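Local coordinates for 450aa long hypothetical fmu protein (Pyrococcus horikoshii, PDB 2YXL) that probably methylates cytosine in RNA at its C5 position, using S-adenosyl-L-methionine as methyl donor, as a member of the RsmB/NOP family, at residues Ile10-Ile15 with Asn109-Lys113; Ile19-Arg23 with Pro84-Ala89; Ser31-Lys35 with Thr54-Tyr58; Ile67-Ile71 with Leu90-Asp95; Phe236-Ile242 with Phe303-Met307. All blocks are in the same frame, centred on the assembly; numbering follows the deposited sequence.

Contact 1 of 5, residues Ile10-Ile15 with Asn109-Lys113; sequences IPPKGI and NLRWK
Asn109 points its CB toward Ile15 and Pro12 in the first turn of helix 12-24. That CB packs on CG1 of Ile15 at 3.9 Å, and the amide beyond it reaches in beside the carbonyl of Ile10 and the ring of Pro12. With CG next to the residue's own backbone N (chi1 -71°), the amide is carried toward the start of the other helix, and here the backbones come closest, the CA atoms of Pro12 and Asn109 being 5.9 Å apart. Next comes Leu110, whose CB runs along the contact while its CD2 branch turns back to it: CD2 meets CD1 of Ile15 at 4.1 Å, the two side chains crossing at about a right angle. Ile15 therefore serves both neighbours, CG1 against Asn109 and CD1 against Leu110. Lys113, one turn further on, closes the contact with its aliphatic part. Its chain bends at chi2 and chi3 and runs alongside Pro12, CE lying 3.8 Å from Pro12 CB. On the other side Pro11 is the N-cap of helix 12-24, its O accepting the N-H of Ile15 at 3.0 Å; Pro12 in the first turn has no N-H to leave without an acceptor. Thr106, earlier on helix 104-121, hydrogen-bonds Ile10 N. Around this junction Ile10 packs on Leu53 and Ile56 of helix 47-75 and on Ile96 of helix 84-99, while Leu110 leans on Ile96 and on Leu134 and Phe138 of helix 124-138.

Contact 2 of 5, residues Ile19-Arg23 with Pro84-Ala89; sequences IEAIR and PWLRAA
Helical segments Ile19-Arg23 and Pro84-Ala89 cross at 117° with their axes 8.4 Å apart, close enough for the methyl of Ala88 to rest directly on the opposite backbone. Ala88 CB lies 3.6 Å from Ile19 O and also touches Arg23 CB and CG2 of Ile22, so a small residue marks the point of nearest approach. Arg23 and Trp85 carry the rest. The Arg23 side chain sets out away from its backbone N (chi1 -173°) and kinks at chi2, which brings its methylenes over one face of the indole: CG stands 3.7 Å from the centroid of the six-membered ring, a CH-pi contact, and CD is 3.7 Å from Trp85 CZ2. The guanidinium lies beyond, its plane 82° from that of the indole, with at most a weak cation-pi attraction, and Pro84 CB lies over its centre, 3.6 Å from Arg23 CZ. Arg23 thus meets Trp85 mainly through its hydrocarbon part. At the indole's edge comes Glu20, its CD 3.8 Å from Trp85 CH2 and its carboxylate turned almost perpendicular to the ring; OE1 of Glu20 makes a salt bridge with Arg121 of helix 104-121. Ile19 CG2 meets the same edge near CE3, and its CD1 approaches Ala89 CB. The crossing packs two helices of the helical N-terminal domain, which is probably NusB-like, as in bacterial RsmB.

Contact 3 of 5, residues Ser31-Lys35 with Thr54-Tyr58; sequences SQYAK and TMIFY
Lys35 and Gln32 of helix 32-41 each make a hydrogen bond to helix 47-75, the next helix along the chain in the helical N-terminal domain. Lys35 NZ donates to Thr54 OG1 at 3.1 Å, and the threonine hydroxyl is also hydrogen-bonded to Asn50 O one turn back, so OG1 has partners on both helices. Bends at chi3 and chi4 (77° and 70°) fold the lysine's end round to Thr54 while its CD stays over one face of Phe57, 3.8 Å from CD1. With an alanine at Lys35, Thr54 OG1 would probably lose its ammonium donor and the Phe57 face the methylene CD packed on it. Tyr58 OH donates to Gln32 OE1 at 3.2 Å, coming in from the side of the carbonyl and tilted 35° out of its plane. The other end of the amide is taken too, NE2 bonding to Asn349 OD1, and Ser31 OG bonds to Glu351 OE2; both partners belong to the methyltransferase part of the chain, and the side chain of Gln32 is about 13 Å from the bound sinefungin. Phe57 packs beside the polar pairs: Ser31 CB meets its edge, 3.7 Å from CZ, and its own CD1 sits above the centre of the Tyr58 ring.

Contact 4 of 5, residues Ile67-Ile71 with Leu90-Asp95; sequences IDKVI and LRVAVD
Asp68 and Arg91 meet edge to edge, the carboxylate and guanidinium planes only 12° apart. NE and NH2 hold one carboxylate oxygen each: NE donates to Asp68 OD1 at 2.9 Å with an N-H...O angle of 166°, and NH2 donates to OD2 at 2.8 Å. Both oxygens use their syn lone pairs, and the two-point grip fixes the rotation of both groups. Arg91 reaches this position with its chain extended from CG to NE, and the third nitrogen, NH1, makes a salt bridge with Glu26, so the guanidinium is shared by two acids. A leucine replacing Arg91 would probably strand Asp68 without its partner charge and leave its carboxylate able to turn. Beneath the ion pair the contact is mostly hydrocarbon. Ile67 CG2 packs against Arg91 CG at 3.9 Å, its CD1 comes to 3.6 Å from Asp95 OD2, and Ile71 CD1 touches Leu90 CB at 3.8 Å. Val94 takes the middle, CG1 to Val70 CG1 at 3.8 Å and CG2 to Ile71 CG1 at 3.8 Å. Segments 67-71 and 90-95 cross at 98°. Helix 124-138 packs beside them, Leu90 touching Phe130, Leu133 and Ile137, and helix 12-24 meets the other flank of helix 84-99, with Ile18, Ile19 and Ile22 on Val92.

Contact 5 of 5, residues Phe236-Ile242 with Phe303-Met307; sequences FNEGKII and FVKRM
Met307 and Gly239 face each other where a Schellman turn, closing helix 234-237, meets the end of helix 294-306 of the Rossmann-like methyltransferase domain. Met307 can be followed outward atom by atom. CB lies 4.0 Å from Gly239 O and CG comes closer, 3.6 Å from the same oxygen; SD passes CD1 of Ile242 at 4.1 Å, and CE, turned aside at chi3 (74°), ends against Ile242 CG2. Gly239 has the positive phi of its Schellman position, and with no side chain its CA can lie 3.6 Å from Arg306 O. The Arg306 side chain crosses the same turn: CG is near Gly239 CA, CD sits 3.4 Å from Asn237 O, and NH1 stops by Phe236 CE2, the guanidinium and ring planes 50° apart. Ile242 belongs to strand 241-243, an outer strand of the antiparallel sheet with 186-191, 221-225 and 212-214. Its side chain comes within about 4 Å of Gly272, a predicted S-adenosyl-L-methionine-binding residue, and is about 7 Å from the bound sinefungin, so this packing is close to the cofactor pocket. Phe303 completes the apolar patch. Phe236 CZ is 3.7 Å from Phe303 CE2, while Ile242 CD1 stands over the middle of the Phe303 ring in a CH-pi contact, 13° off the ring normal.

How the contacts relate
Contacts 1 to 4 all lie in the helical N-terminal part, their centres 11 to 17 Å apart, and form one connected core. Helix 12-24 serves contacts 1 and 2, helix 84-99 contacts 2 and 4, and helix 47-75 contacts 3 and 4. Along the chain contacts 2, 3 and 4 all nest inside the loop closed by contact 1, while contacts 2 and 4 interlock, their segments alternating. Phe57 of contact 3 touches Ala21 and Ile22 of contact 2. Contact 5 comes later, in series, 23 Å from contact 3 and 39 Å from contact 4 between centres, beside the sinefungin pocket. Contact 3, which bonds to methyltransferase residues, is thus the part of the helical core that meets the methyltransferase part.

Contact 1 of 5, residues Ile10-Ile15 with Asn109-Lys113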
# COMPACT_ATOMS: atom_id res chain seq x y z
N ILE A 10 -7.62 26.33 7.96
CA ILE A 10 -6.94 25.92 6.73
C ILE A 10 -6.94 27.08 5.73
O ILE A 10 -8.00 27.61 5.40
CB ILE A 10 -7.60 24.65 6.10
CG1 ILE A 10 -7.76 23.54 7.15
CG2 ILE A 10 -6.77 24.14 4.91
CD1 ILE A 10 -8.62 22.37 6.70
N PRO A 11 -5.74 27.49 5.27
CA PRO A 11 -5.59 28.53 4.25
C PRO A 11 -6.11 28.08 2.87
O PRO A 11 -6.26 26.88 2.64
CB PRO A 11 -4.07 28.76 4.21
CG PRO A 11 -3.49 27.47 4.67
CD PRO A 11 -4.43 26.96 5.71
N PRO A 12 -6.38 29.04 1.96
CA PRO A 12 -6.93 28.73 0.63
C PRO A 12 -6.14 27.69 -0.16
O PRO A 12 -6.73 26.79 -0.76
CB PRO A 12 -6.90 30.09 -0.09
CG PRO A 12 -6.96 31.09 1.00
CD PRO A 12 -6.18 30.50 2.13
N LYS A 13 -4.81 27.80 -0.14
CA LYS A 13 -3.94 26.84 -0.83
C LYS A 13 -4.04 25.44 -0.21
O LYS A 13 -3.86 24.44 -0.90
CB LYS A 13 -2.48 27.32 -0.87
CG LYS A 13 -1.75 27.32 0.47
CD LYS A 13 -0.28 27.66 0.29
CE LYS A 13 0.46 27.70 1.62
NZ LYS A 13 1.82 28.31 1.49
N GLY A 14 -4.34 25.40 1.09
CA GLY A 14 -4.53 24.15 1.81
C GLY A 14 -5.83 23.47 1.42
O GLY A 14 -5.87 22.24 1.31
N ILE A 15 -6.88 24.26 1.23
CA ILE A 15 -8.18 23.75 0.80
C ILE A 15 -8.09 23.15 -0.60
O ILE A 15 -8.63 22.08 -0.85
CB ILE A 15 -9.28 24.85 0.86
CG1 ILE A 15 -9.63 25.20 2.32
CG2 ILE A 15 -10.54 24.44 0.08
CD1 ILE A 15 -10.27 24.06 3.13
N ASN A 109 -13.44 29.49 3.52
CA ASN A 109 -12.56 29.05 2.44
C ASN A 109 -13.15 27.87 1.66
O ASN A 109 -12.97 27.76 0.45
CB ASN A 109 -11.16 28.72 2.96
CG ASN A 109 -10.36 29.97 3.38
OD1 ASN A 109 -9.33 29.87 4.04
ND2 ASN A 109 -10.84 31.15 2.98
N LEU A 110 -13.85 26.99 2.37
CA LEU A 110 -14.61 25.91 1.73
C LEU A 110 -15.71 26.47 0.83
O LEU A 110 -15.94 25.95 -0.26
CB LEU A 110 -15.23 24.98 2.78
CG LEU A 110 -14.38 23.86 3.35
CD1 LEU A 110 -15.08 23.24 4.55
CD2 LEU A 110 -14.08 22.80 2.29
N ARG A 111 -16.38 27.52 1.30
CA ARG A 111 -17.48 28.12 0.55
C ARG A 111 -17.02 28.86 -0.70
O ARG A 111 -17.62 28.71 -1.77
CB ARG A 111 -18.32 29.04 1.44
CG ARG A 111 -19.52 29.66 0.73
CD ARG A 111 -20.54 30.28 1.69
NE ARG A 111 -21.41 29.28 2.32
CZ ARG A 111 -22.36 28.59 1.69
NH1 ARG A 111 -22.59 28.75 0.39
NH2 ARG A 111 -23.09 27.72 2.37
N TRP A 112 -15.94 29.63 -0.58
CA TRP A 112 -15.51 30.51 -1.67
C TRP A 112 -14.34 29.98 -2.48
O TRP A 112 -14.37 30.02 -3.71
CB TRP A 112 -15.24 31.92 -1.15
CG TRP A 112 -16.46 32.54 -0.54
CD1 TRP A 112 -16.72 32.70 0.79
CD2 TRP A 112 -17.60 33.06 -1.24
NE1 TRP A 112 -17.94 33.29 0.97
CE2 TRP A 112 -18.51 33.52 -0.26
CE3 TRP A 112 -17.94 33.18 -2.59
CZ2 TRP A 112 -19.74 34.09 -0.59
CZ3 TRP A 112 -19.16 33.75 -2.92
CH2 TRP A 112 -20.04 34.20 -1.93
N LYS A 113 -13.31 29.47 -1.81
CA LYS A 113 -12.09 29.05 -2.52
C LYS A 113 -12.20 27.65 -3.12
O LYS A 113 -11.63 27.39 -4.18
CB LYS A 113 -10.85 29.17 -1.62
CG LYS A 113 -10.82 30.41 -0.71
CD LYS A 113 -10.88 31.73 -1.48
CE LYS A 113 -9.50 32.27 -1.83
NZ LYS A 113 -9.60 33.61 -2.47

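Contact 2 of 5, residues Ile19-Arg23 with Pro84-Ala89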
# COMPACT_ATOMS: atom_id res chain seq x y z
N ILE A 19 -8.31 18.70 -1.73
CA ILE A 19 -9.26 18.41 -2.80
C ILE A 19 -8.53 17.76 -3.97
O ILE A 19 -8.95 16.71 -4.45
CB ILE A 19 -10.05 19.67 -3.26
CG1 ILE A 19 -10.96 20.17 -2.14
CG2 ILE A 19 -10.88 19.36 -4.52
CD1 ILE A 19 -11.58 21.54 -2.39
N GLU A 20 -7.42 18.37 -4.40
CA GLU A 20 -6.62 17.82 -5.49
C GLU A 20 -5.99 16.47 -5.10
O GLU A 20 -5.90 15.57 -5.94
CB GLU A 20 -5.56 18.82 -5.98
CG GLU A 20 -4.65 18.28 -7.09
CD GLU A 20 -4.49 19.23 -8.28
OE1 GLU A 20 -4.17 18.74 -9.38
OE2 GLU A 20 -4.68 20.46 -8.12
N ALA A 21 -5.58 16.33 -3.84
CA ALA A 21 -5.00 15.07 -3.37
C ALA A 21 -6.03 13.95 -3.35
O ALA A 21 -5.73 12.81 -3.72
CB ALA A 21 -4.38 15.25 -1.98
N ILE A 22 -7.24 14.28 -2.90
CA ILE A 22 -8.34 13.32 -2.85
C ILE A 22 -8.81 12.96 -4.26
O ILE A 22 -9.10 11.79 -4.55
CB ILE A 22 -9.51 13.84 -1.97
CG1 ILE A 22 -9.08 13.95 -0.49
CG2 ILE A 22 -10.75 12.97 -2.09
CD1 ILE A 22 -8.58 12.65 0.15
N ARG A 23 -8.85 13.95 -5.15
CA ARG A 23 -9.20 13.72 -6.54
C ARG A 23 -8.16 12.85 -7.24
O ARG A 23 -8.52 11.87 -7.89
CB ARG A 23 -9.39 15.05 -7.30
CG ARG A 23 -9.93 14.90 -8.73
CD ARG A 23 -8.83 14.57 -9.73
NE ARG A 23 -9.36 14.18 -11.03
CZ ARG A 23 -9.77 12.95 -11.35
NH1 ARG A 23 -9.72 11.96 -10.45
NH2 ARG A 23 -10.24 12.70 -12.56
N PRO A 84 -15.56 14.00 -10.87
CA PRO A 84 -14.48 13.64 -9.92
C PRO A 84 -14.06 14.78 -8.98
O PRO A 84 -13.72 14.52 -7.82
CB PRO A 84 -13.31 13.28 -10.84
CG PRO A 84 -13.89 13.03 -12.16
CD PRO A 84 -15.12 13.87 -12.27
N TRP A 85 -14.07 16.02 -9.48
CA TRP A 85 -13.69 17.17 -8.65
C TRP A 85 -14.78 17.48 -7.63
O TRP A 85 -14.48 17.81 -6.48
CB TRP A 85 -13.36 18.40 -9.51
CG TRP A 85 -12.10 18.20 -10.30
CD1 TRP A 85 -12.00 17.81 -11.60
CD2 TRP A 85 -10.76 18.35 -9.82
NE1 TRP A 85 -10.69 17.72 -11.97
CE2 TRP A 85 -9.90 18.04 -10.90
CE3 TRP A 85 -10.20 18.71 -8.59
CZ2 TRP A 85 -8.51 18.09 -10.79
CZ3 TRP A 85 -8.81 18.76 -8.48
CH2 TRP A 85 -7.98 18.45 -9.57
N LEU A 86 -16.03 17.37 -8.06
CA LEU A 86 -17.17 17.54 -7.17
C LEU A 86 -17.15 16.48 -6.06
O LEU A 86 -17.23 16.83 -4.88
CB LEU A 86 -18.49 17.49 -7.94
CG LEU A 86 -19.78 17.75 -7.16
CD1 LEU A 86 -19.76 19.11 -6.45
CD2 LEU A 86 -20.98 17.65 -8.08
N ARG A 87 -17.02 15.21 -6.45
CA ARG A 87 -16.95 14.11 -5.48
C ARG A 87 -15.85 14.34 -4.44
O ARG A 87 -16.08 14.17 -3.25
CB ARG A 87 -16.77 12.76 -6.18
CG ARG A 87 -16.56 11.58 -5.23
CD ARG A 87 -16.69 10.21 -5.91
NE ARG A 87 -15.75 10.04 -7.02
CZ ARG A 87 -16.07 10.18 -8.31
NH1 ARG A 87 -15.15 10.00 -9.24
NH2 ARG A 87 -17.31 10.49 -8.67
N ALA A 88 -14.66 14.71 -4.91
CA ALA A 88 -13.52 14.99 -4.04
C ALA A 88 -13.82 16.15 -3.09
O ALA A 88 -13.54 16.06 -1.89
CB ALA A 88 -12.27 15.28 -4.86
N ALA A 89 -14.41 17.22 -3.61
CA ALA A 89 -14.74 18.38 -2.78
C ALA A 89 -15.78 18.02 -1.72
O ALA A 89 -15.65 18.42 -0.56
CB ALA A 89 -15.22 19.54 -3.64

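Contact 3 of 5, residues Ser31-Lys35 with Thr54-Tyr58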
# COMPACT_ATOMS: atom_id res chain seq x y z
N SER A 31 -1.93 6.06 -3.26
CA SER A 31 -2.41 7.44 -3.11
C SER A 31 -1.39 8.43 -2.53
O SER A 31 -1.58 9.65 -2.63
CB SER A 31 -3.71 7.48 -2.31
OG SER A 31 -3.53 6.94 -1.01
N GLN A 32 -0.33 7.91 -1.92
CA GLN A 32 0.77 8.74 -1.41
C GLN A 32 1.39 9.60 -2.50
O GLN A 32 1.70 10.77 -2.28
CB GLN A 32 1.85 7.86 -0.76
CG GLN A 32 1.52 7.37 0.65
CD GLN A 32 0.75 6.05 0.69
OE1 GLN A 32 0.47 5.53 1.78
NE2 GLN A 32 0.42 5.50 -0.47
N TYR A 33 1.57 9.01 -3.69
CA TYR A 33 2.09 9.72 -4.86
C TYR A 33 1.18 10.89 -5.25
O TYR A 33 1.65 11.94 -5.70
CB TYR A 33 2.24 8.77 -6.05
CG TYR A 33 3.44 7.85 -6.00
CD1 TYR A 33 4.60 8.14 -6.72
CD2 TYR A 33 3.42 6.68 -5.23
CE1 TYR A 33 5.71 7.30 -6.68
CE2 TYR A 33 4.53 5.83 -5.18
CZ TYR A 33 5.67 6.15 -5.91
OH TYR A 33 6.76 5.31 -5.87
N ALA A 34 -0.12 10.69 -5.09
CA ALA A 34 -1.11 11.73 -5.37
C ALA A 34 -1.05 12.86 -4.35
O ALA A 34 -1.13 14.03 -4.70
CB ALA A 34 -2.51 11.12 -5.41
N LYS A 35 -0.90 12.49 -3.08
CA LYS A 35 -0.76 13.45 -2.00
C LYS A 35 0.49 14.30 -2.20
O LYS A 35 0.42 15.52 -2.09
CB LYS A 35 -0.73 12.76 -0.63
CG LYS A 35 -0.80 13.71 0.56
CD LYS A 35 -0.76 12.97 1.89
CE LYS A 35 0.65 12.49 2.24
NZ LYS A 35 1.56 13.62 2.58
N THR A 54 -2.31 16.04 5.77
CA THR A 54 -2.00 14.61 5.68
C THR A 54 -2.94 13.80 6.57
O THR A 54 -3.46 12.76 6.15
CB THR A 54 -0.52 14.32 6.03
OG1 THR A 54 0.33 14.96 5.08
CG2 THR A 54 -0.22 12.83 6.04
N MET A 55 -3.15 14.29 7.79
CA MET A 55 -4.09 13.67 8.72
C MET A 55 -5.51 13.62 8.13
O MET A 55 -6.17 12.58 8.21
CB MET A 55 -4.06 14.42 10.06
CG MET A 55 -5.02 13.90 11.14
SD MET A 55 -6.71 14.52 10.95
CE MET A 55 -6.52 16.23 11.48
N ILE A 56 -5.95 14.72 7.54
CA ILE A 56 -7.27 14.79 6.90
C ILE A 56 -7.35 13.84 5.70
O ILE A 56 -8.34 13.12 5.53
CB ILE A 56 -7.64 16.25 6.49
CG1 ILE A 56 -7.82 17.12 7.74
CG2 ILE A 56 -8.90 16.28 5.62
CD1 ILE A 56 -8.00 18.61 7.46
N PHE A 57 -6.29 13.83 4.90
CA PHE A 57 -6.16 12.93 3.75
C PHE A 57 -6.46 11.48 4.12
O PHE A 57 -7.33 10.85 3.52
CB PHE A 57 -4.77 13.07 3.12
CG PHE A 57 -4.54 12.19 1.92
CD1 PHE A 57 -3.92 10.95 2.05
CD2 PHE A 57 -4.93 12.61 0.65
CE1 PHE A 57 -3.71 10.13 0.94
CE2 PHE A 57 -4.72 11.81 -0.47
CZ PHE A 57 -4.11 10.56 -0.32
N TYR A 58 -5.75 10.97 5.12
CA TYR A 58 -5.94 9.59 5.57
C TYR A 58 -7.26 9.35 6.30
O TYR A 58 -7.78 8.24 6.28
CB TYR A 58 -4.76 9.11 6.43
CG TYR A 58 -3.50 8.86 5.63
CD1 TYR A 58 -2.34 9.59 5.89
CD2 TYR A 58 -3.47 7.91 4.61
CE1 TYR A 58 -1.17 9.37 5.16
CE2 TYR A 58 -2.31 7.68 3.87
CZ TYR A 58 -1.17 8.41 4.15
OH TYR A 58 -0.02 8.20 3.43

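Contact 4 of 5, residues Ile67-Ile71 with Leu90-Asp95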
# COMPACT_ATOMS: atom_id res chain seq x y z
N ILE A 67 -18.34 8.25 4.47
CA ILE A 67 -18.50 9.60 3.93
C ILE A 67 -19.45 9.60 2.72
O ILE A 67 -20.36 10.44 2.64
CB ILE A 67 -17.12 10.23 3.59
CG1 ILE A 67 -16.37 10.60 4.89
CG2 ILE A 67 -17.27 11.45 2.69
CD1 ILE A 67 -14.89 10.91 4.72
N ASP A 68 -19.25 8.65 1.81
CA ASP A 68 -20.08 8.51 0.61
C ASP A 68 -21.55 8.27 0.95
O ASP A 68 -22.43 8.86 0.32
CB ASP A 68 -19.55 7.40 -0.31
CG ASP A 68 -18.24 7.78 -1.01
OD1 ASP A 68 -17.79 8.95 -0.89
OD2 ASP A 68 -17.65 6.91 -1.68
N LYS A 69 -21.82 7.41 1.94
CA LYS A 69 -23.19 7.18 2.42
C LYS A 69 -23.86 8.46 2.93
O LYS A 69 -25.06 8.64 2.75
CB LYS A 69 -23.24 6.11 3.51
CG LYS A 69 -23.08 4.69 3.01
CD LYS A 69 -23.46 3.68 4.10
CE LYS A 69 -22.79 2.33 3.86
NZ LYS A 69 -23.17 1.71 2.55
N VAL A 70 -23.07 9.32 3.57
CA VAL A 70 -23.56 10.62 4.03
C VAL A 70 -23.87 11.53 2.84
O VAL A 70 -24.93 12.17 2.79
CB VAL A 70 -22.56 11.32 5.00
CG1 VAL A 70 -22.97 12.78 5.25
CG2 VAL A 70 -22.46 10.56 6.31
N ILE A 71 -22.96 11.56 1.87
CA ILE A 71 -23.16 12.34 0.65
C ILE A 71 -24.45 11.93 -0.07
O ILE A 71 -25.21 12.79 -0.52
CB ILE A 71 -21.93 12.28 -0.31
CG1 ILE A 71 -20.71 12.94 0.36
CG2 ILE A 71 -22.24 12.96 -1.64
CD1 ILE A 71 -19.39 12.71 -0.36
N LEU A 90 -16.80 17.26 -2.12
CA LEU A 90 -17.85 16.84 -1.21
C LEU A 90 -17.28 15.95 -0.09
O LEU A 90 -17.66 16.11 1.08
CB LEU A 90 -18.98 16.12 -1.96
CG LEU A 90 -19.91 16.97 -2.85
CD1 LEU A 90 -20.87 16.08 -3.60
CD2 LEU A 90 -20.68 18.01 -2.03
N ARG A 91 -16.36 15.06 -0.44
CA ARG A 91 -15.70 14.20 0.55
C ARG A 91 -14.90 15.01 1.57
O ARG A 91 -14.97 14.76 2.77
CB ARG A 91 -14.80 13.17 -0.15
CG ARG A 91 -15.56 12.02 -0.79
CD ARG A 91 -14.68 11.18 -1.69
NE ARG A 91 -15.35 9.94 -2.08
CZ ARG A 91 -14.87 9.04 -2.94
NH1 ARG A 91 -13.70 9.22 -3.54
NH2 ARG A 91 -15.58 7.95 -3.21
N VAL A 92 -14.15 15.99 1.06
CA VAL A 92 -13.36 16.88 1.89
C VAL A 92 -14.26 17.67 2.86
O VAL A 92 -13.97 17.75 4.06
CB VAL A 92 -12.51 17.83 1.01
CG1 VAL A 92 -11.95 19.00 1.82
CG2 VAL A 92 -11.38 17.06 0.34
N ALA A 93 -15.35 18.23 2.33
CA ALA A 93 -16.26 19.05 3.12
C ALA A 93 -17.01 18.26 4.19
O ALA A 93 -17.13 18.72 5.33
CB ALA A 93 -17.25 19.79 2.21
N VAL A 94 -17.49 17.07 3.83
CA VAL A 94 -18.21 16.20 4.77
C VAL A 94 -17.29 15.74 5.91
O VAL A 94 -17.68 15.75 7.07
CB VAL A 94 -18.86 14.99 4.05
CG1 VAL A 94 -19.32 13.92 5.05
CG2 VAL A 94 -20.04 15.45 3.18
N ASP A 95 -16.05 15.38 5.56
CA ASP A 95 -15.07 14.95 6.56
C ASP A 95 -14.69 16.08 7.52
O ASP A 95 -14.57 15.87 8.73
CB ASP A 95 -13.82 14.42 5.87
CG ASP A 95 -12.86 13.76 6.83
OD1 ASP A 95 -11.76 14.30 7.04
OD2 ASP A 95 -13.23 12.70 7.39

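Contact 5 of 5, residues Phe236-Ile242 with Phe303-Met307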
# COMPACT_ATOMS: atom_id res chain seq x y z
N PHE A 236 17.83 9.46 -0.78
CA PHE A 236 16.99 8.82 -1.78
C PHE A 236 17.54 8.99 -3.20
O PHE A 236 17.57 8.03 -3.97
CB PHE A 236 15.54 9.31 -1.70
CG PHE A 236 14.61 8.59 -2.64
CD1 PHE A 236 14.11 7.33 -2.32
CD2 PHE A 236 14.23 9.17 -3.85
CE1 PHE A 236 13.26 6.66 -3.19
CE2 PHE A 236 13.38 8.51 -4.73
CZ PHE A 236 12.89 7.25 -4.39
N ASN A 237 17.96 10.21 -3.53
CA ASN A 237 18.46 10.52 -4.87
C ASN A 237 19.83 9.92 -5.18
O ASN A 237 20.25 9.87 -6.33
CB ASN A 237 18.47 12.04 -5.10
CG ASN A 237 17.06 12.63 -5.20
OD1 ASN A 237 16.15 12.00 -5.75
ND2 ASN A 237 16.89 13.84 -4.68
N GLU A 238 20.52 9.47 -4.13
CA GLU A 238 21.78 8.75 -4.27
C GLU A 238 21.55 7.24 -4.23
O GLU A 238 22.49 6.46 -4.43
CB GLU A 238 22.78 9.18 -3.19
CG GLU A 238 23.35 10.58 -3.40
CD GLU A 238 24.00 11.16 -2.14
OE1 GLU A 238 23.71 10.66 -1.03
OE2 GLU A 238 24.78 12.12 -2.27
N GLY A 239 20.31 6.84 -3.98
CA GLY A 239 19.92 5.43 -3.99
C GLY A 239 20.33 4.66 -2.75
O GLY A 239 20.60 3.46 -2.81
N LYS A 240 20.37 5.36 -1.61
CA LYS A 240 20.76 4.76 -0.34
C LYS A 240 19.56 4.15 0.38
O LYS A 240 19.73 3.25 1.21
CB LYS A 240 21.46 5.79 0.56
CG LYS A 240 22.78 6.31 0.01
CD LYS A 240 23.43 7.30 0.96
CE LYS A 240 24.77 7.78 0.43
NZ LYS A 240 25.38 8.82 1.29
N ILE A 241 18.36 4.65 0.08
CA ILE A 241 17.12 4.20 0.72
C ILE A 241 15.97 3.98 -0.26
O ILE A 241 15.88 4.65 -1.29
CB ILE A 241 16.65 5.18 1.84
CG1 ILE A 241 16.38 6.58 1.28
CG2 ILE A 241 17.66 5.22 2.99
CD1 ILE A 241 15.39 7.39 2.10
N ILE A 242 15.09 3.05 0.09
CA ILE A 242 13.89 2.74 -0.70
C ILE A 242 12.71 2.46 0.24
O ILE A 242 12.89 1.85 1.30
CB ILE A 242 14.13 1.56 -1.69
CG1 ILE A 242 12.91 1.33 -2.59
CG2 ILE A 242 14.53 0.27 -0.94
CD1 ILE A 242 13.18 0.44 -3.81
N PHE A 303 15.08 2.70 -10.18
CA PHE A 303 15.66 2.24 -8.92
C PHE A 303 16.96 1.46 -9.14
O PHE A 303 17.97 1.76 -8.50
CB PHE A 303 14.66 1.38 -8.13
CG PHE A 303 13.63 2.17 -7.36
CD1 PHE A 303 12.28 2.02 -7.64
CD2 PHE A 303 14.01 3.04 -6.35
CE1 PHE A 303 11.32 2.74 -6.93
CE2 PHE A 303 13.06 3.77 -5.64
CZ PHE A 303 11.71 3.62 -5.93
N VAL A 304 16.93 0.49 -10.05
CA VAL A 304 18.06 -0.39 -10.32
C VAL A 304 19.38 0.36 -10.56
O VAL A 304 20.38 0.09 -9.89
CB VAL A 304 17.74 -1.40 -11.47
CG1 VAL A 304 19.00 -1.89 -12.18
CG2 VAL A 304 16.94 -2.58 -10.93
N LYS A 305 19.37 1.31 -11.49
CA LYS A 305 20.60 2.05 -11.83
C LYS A 305 21.01 3.06 -10.76
O LYS A 305 22.20 3.26 -10.51
CB LYS A 305 20.51 2.68 -13.23
CG LYS A 305 19.38 3.70 -13.45
CD LYS A 305 19.85 5.15 -13.29
CE LYS A 305 20.79 5.59 -14.42
NZ LYS A 305 20.12 5.63 -15.75
N ARG A 306 20.01 3.68 -10.12
CA ARG A 306 20.24 4.65 -9.05
C ARG A 306 20.81 3.98 -7.80
O ARG A 306 21.62 4.57 -7.09
CB ARG A 306 18.94 5.41 -8.75
CG ARG A 306 18.96 6.33 -7.53
CD ARG A 306 18.13 7.60 -7.75
NE ARG A 306 16.93 7.39 -8.57
CZ ARG A 306 15.73 7.06 -8.10
NH1 ARG A 306 15.54 6.88 -6.80
NH2 ARG A 306 14.72 6.89 -8.95
N MET A 307 20.39 2.74 -7.56
CA MET A 307 20.86 1.96 -6.41
C MET A 307 22.11 1.13 -6.73
O MET A 307 22.59 0.36 -5.89
CB MET A 307 19.73 1.07 -5.88
CG MET A 307 18.57 1.85 -5.27
SD MET A 307 17.16 0.81 -4.85
CE MET A 307 17.76 -0.02 -3.38